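Local coordinates for protein PKS (Streptomyces albus, PDB 4OQJ) that probably condenses acyl units on acyl carrier proteins as a ketosynthase of the "AT-less" type I synthase that assembles oxazolomycin, at residues T322-E327 against K420-G425. Numbering follows the deposited sequence.
Sequences TVSYVE and KEWPAG
Ser-324 and Trp-422 meet through side chains alone, for no backbone hydrogen bond joins 322-327 to 420-425; the chain is not extended at Ser-324, unlike the three residues after it, and its side chain and that of Tyr-325 both set out toward Trp-422. With CG anti to the backbone N (chi1 -171°), Trp-422 turns its indole to Ser-324, and Trp-422 NE1 donates to Ser-324 OG at 2.9 Å. The hydroxyl oxygen lies only 4° out of the indole plane, at the ring's edge, but the N-H...O angle of 149° shows a moderately bent bond, which satisfies the one polar atom of this buried ring. A water that donates to Pro-423 O (2.7 Å) also lies near Ser-324 OG, at a weak 3.4 Å. Next to the polar bond, the six-membered half of the indole packs obliquely against Tyr-325: Trp-422 CZ2 is 3.6 Å from Tyr-325 CB. From CB the Tyr-325 ring leads away from the tryptophan, and Tyr-325 OH donates to Glu-327 OE1 at 2.7 Å, an oxygen that also pairs with Lys-383. In the ketosynthase's large mixed sheet, strand 325-327 runs parallel to its neighbours 430-436 and 360-363; Trp-422 follows edge strand 420-421 of a two-stranded sheet, and helix 376-390 packs on both aromatics, Met-387 touching each and Leu-388 the indole.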
ATOM      1  N   THR A 322      27.325 -13.191   4.925  1.00 24.16           N
ATOM      2  CA  THR A 322      27.091 -13.869   3.641  1.00 25.43           C
ATOM      3  C   THR A 322      26.662 -12.911   2.526  1.00 26.06           C
ATOM      4  O   THR A 322      26.454 -13.325   1.382  1.00 29.25           O
ATOM      5  CB  THR A 322      26.015 -14.970   3.767  1.00 27.57           C
ATOM      6  OG1 THR A 322      24.724 -14.372   3.946  1.00 25.52           O
ATOM      7  CG2 THR A 322      26.328 -15.901   4.937  1.00 28.95           C
ATOM      8  N   VAL A 323      26.534 -11.636   2.864  1.00 22.75           N
ATOM      9  CA  VAL A 323      26.180 -10.597   1.902  1.00 21.29           C
ATOM     10  C   VAL A 323      27.466 -10.010   1.330  1.00 24.02           C
ATOM     11  O   VAL A 323      28.332  -9.601   2.105  1.00 22.53           O
ATOM     12  CB  VAL A 323      25.314  -9.494   2.580  1.00 20.22           C
ATOM     13  CG1 VAL A 323      25.024  -8.358   1.627  1.00 18.01           C
ATOM     14  CG2 VAL A 323      24.004 -10.095   3.106  1.00 18.85           C
ATOM     15  N   SER A 324      27.601  -9.974  -0.004  1.00 21.10           N
ATOM     16  CA  SER A 324      28.865  -9.559  -0.644  1.00 22.05           C
ATOM     17  C   SER A 324      28.734  -8.324  -1.531  1.00 21.09           C
ATOM     18  O   SER A 324      29.730  -7.859  -2.096  1.00 21.81           O
ATOM     19  CB  SER A 324      29.461 -10.713  -1.479  1.00 23.37           C
ATOM     20  OG  SER A 324      28.497 -11.286  -2.346  1.00 23.89           O
ATOM     21  N   TYR A 325      27.516  -7.805  -1.658  1.00 19.57           N
ATOM     22  CA  TYR A 325      27.276  -6.515  -2.315  1.00 18.61           C
ATOM     23  C   TYR A 325      26.093  -5.790  -1.649  1.00 17.31           C
ATOM     24  O   TYR A 325      25.066  -6.400  -1.362  1.00 16.58           O
ATOM     25  CB  TYR A 325      26.992  -6.678  -3.832  1.00 24.19           C
ATOM     26  CG  TYR A 325      26.727  -5.337  -4.459  1.00 21.82           C
ATOM     27  CD1 TYR A 325      27.768  -4.444  -4.670  1.00 21.11           C
ATOM     28  CD2 TYR A 325      25.440  -4.934  -4.788  1.00 20.73           C
ATOM     29  CE1 TYR A 325      27.543  -3.193  -5.183  1.00 22.38           C
ATOM     30  CE2 TYR A 325      25.205  -3.679  -5.318  1.00 17.14           C
ATOM     31  CZ  TYR A 325      26.264  -2.813  -5.508  1.00 19.22           C
ATOM     32  OH  TYR A 325      26.059  -1.543  -6.012  1.00 18.44           O
ATOM     33  N   VAL A 326      26.228  -4.491  -1.410  1.00 17.29           N
ATOM     34  CA  VAL A 326      25.080  -3.676  -1.018  1.00 18.25           C
ATOM     35  C   VAL A 326      24.890  -2.529  -1.999  1.00 17.07           C
ATOM     36  O   VAL A 326      25.822  -1.777  -2.291  1.00 17.24           O
ATOM     37  CB  VAL A 326      25.219  -3.087   0.419  1.00 16.25           C
ATOM     38  CG1 VAL A 326      24.137  -2.035   0.691  1.00 15.88           C
ATOM     39  CG2 VAL A 326      25.150  -4.186   1.461  1.00 17.76           C
ATOM     40  N   GLU A 327      23.667  -2.408  -2.494  1.00 14.21           N
ATOM     41  CA  GLU A 327      23.264  -1.282  -3.302  1.00 14.16           C
ATOM     42  C   GLU A 327      22.688  -0.254  -2.341  1.00 12.87           C
ATOM     43  O   GLU A 327      21.571  -0.404  -1.845  1.00 12.73           O
ATOM     44  CB  GLU A 327      22.255  -1.701  -4.380  1.00 15.82           C
ATOM     45  CG  GLU A 327      21.578  -0.548  -5.160  1.00 16.32           C
ATOM     46  CD  GLU A 327      22.541   0.243  -6.065  1.00 17.27           C
ATOM     47  OE1 GLU A 327      23.679  -0.213  -6.316  1.00 14.56           O
ATOM     48  OE2 GLU A 327      22.143   1.330  -6.534  1.00 12.98           O
ATOM     49  N   LYS A 420      33.941  -6.766 -13.013  1.00 30.04           N
ATOM     50  CA  LYS A 420      34.693  -8.008 -12.881  1.00 33.32           C
ATOM     51  C   LYS A 420      33.814  -9.116 -12.362  1.00 32.77           C
ATOM     52  O   LYS A 420      32.702  -8.864 -11.872  1.00 28.43           O
ATOM     53  CB  LYS A 420      35.885  -7.817 -11.943  1.00 35.76           C
ATOM     54  CG  LYS A 420      35.496  -7.454 -10.516  1.00 40.08           C
ATOM     55  CD  LYS A 420      36.687  -7.638  -9.588  1.00 49.58           C
ATOM     56  CE  LYS A 420      36.287  -7.458  -8.150  1.00 60.91           C
ATOM     57  NZ  LYS A 420      37.465  -7.490  -7.248  1.00 71.13           N
ATOM     58  N   GLU A 421      34.321 -10.339 -12.451  1.00 30.28           N
ATOM     59  CA  GLU A 421      33.571 -11.485 -11.974  1.00 30.66           C
ATOM     60  C   GLU A 421      33.246 -11.285 -10.505  1.00 29.46           C
ATOM     61  O   GLU A 421      34.063 -10.779  -9.728  1.00 29.04           O
ATOM     62  CB  GLU A 421      34.338 -12.800 -12.160  1.00 39.72           C
ATOM     63  CG  GLU A 421      33.466 -14.033 -11.879  1.00 54.76           C
ATOM     64  CD  GLU A 421      34.256 -15.325 -11.769  1.00 71.28           C
ATOM     65  OE1 GLU A 421      35.420 -15.362 -12.223  1.00 81.12           O
ATOM     66  OE2 GLU A 421      33.706 -16.308 -11.222  1.00 69.68           O
ATOM     67  N   TRP A 422      32.023 -11.662 -10.153  1.00 27.84           N
ATOM     68  CA  TRP A 422      31.562 -11.641  -8.782  1.00 27.63           C
ATOM     69  C   TRP A 422      32.063 -12.938  -8.159  1.00 32.31           C
ATOM     70  O   TRP A 422      31.610 -14.015  -8.552  1.00 33.09           O
ATOM     71  CB  TRP A 422      30.032 -11.531  -8.754  1.00 25.06           C
ATOM     72  CG  TRP A 422      29.427 -11.279  -7.415  1.00 26.40           C
ATOM     73  CD1 TRP A 422      29.933 -11.629  -6.193  1.00 28.91           C
ATOM     74  CD2 TRP A 422      28.187 -10.616  -7.161  1.00 22.66           C
ATOM     75  NE1 TRP A 422      29.077 -11.224  -5.196  1.00 26.66           N
ATOM     76  CE2 TRP A 422      28.000 -10.597  -5.765  1.00 24.36           C
ATOM     77  CE3 TRP A 422      27.216 -10.036  -7.982  1.00 21.44           C
ATOM     78  CZ2 TRP A 422      26.877 -10.023  -5.171  1.00 24.54           C
ATOM     79  CZ3 TRP A 422      26.103  -9.471  -7.398  1.00 19.18           C
ATOM     80  CH2 TRP A 422      25.942  -9.461  -6.000  1.00 22.05           C
ATOM     81  N   PRO A 423      33.037 -12.856  -7.230  1.00 31.58           N
ATOM     82  CA  PRO A 423      33.634 -14.105  -6.744  1.00 36.28           C
ATOM     83  C   PRO A 423      32.614 -15.018  -6.068  1.00 35.19           C
ATOM     84  O   PRO A 423      31.699 -14.545  -5.387  1.00 32.40           O
ATOM     85  CB  PRO A 423      34.693 -13.625  -5.734  1.00 35.90           C
ATOM     86  CG  PRO A 423      34.941 -12.195  -6.070  1.00 35.39           C
ATOM     87  CD  PRO A 423      33.625 -11.678  -6.562  1.00 30.22           C
ATOM     88  N   ALA A 424      32.759 -16.318  -6.286  1.00 34.62           N
ATOM     89  CA  ALA A 424      31.950 -17.302  -5.585  1.00 38.00           C
ATOM     90  C   ALA A 424      32.285 -17.286  -4.087  1.00 39.76           C
ATOM     91  O   ALA A 424      33.386 -16.902  -3.697  1.00 37.68           O
ATOM     92  CB  ALA A 424      32.181 -18.686  -6.172  1.00 38.39           C
ATOM     93  N   GLY A 425      31.328 -17.696  -3.260  1.00 40.03           N
ATOM     94  CA  GLY A 425      31.517 -17.755  -1.821  1.00 41.47           C
ATOM     95  C   GLY A 425      30.997 -19.066  -1.257  1.00 38.88           C
ATOM     96  O   GLY A 425      30.605 -19.959  -2.009  1.00 36.79           O
TER
HETATM   97  O   HOH W   1      30.492 -14.001  -3.031  1.00 43.17           O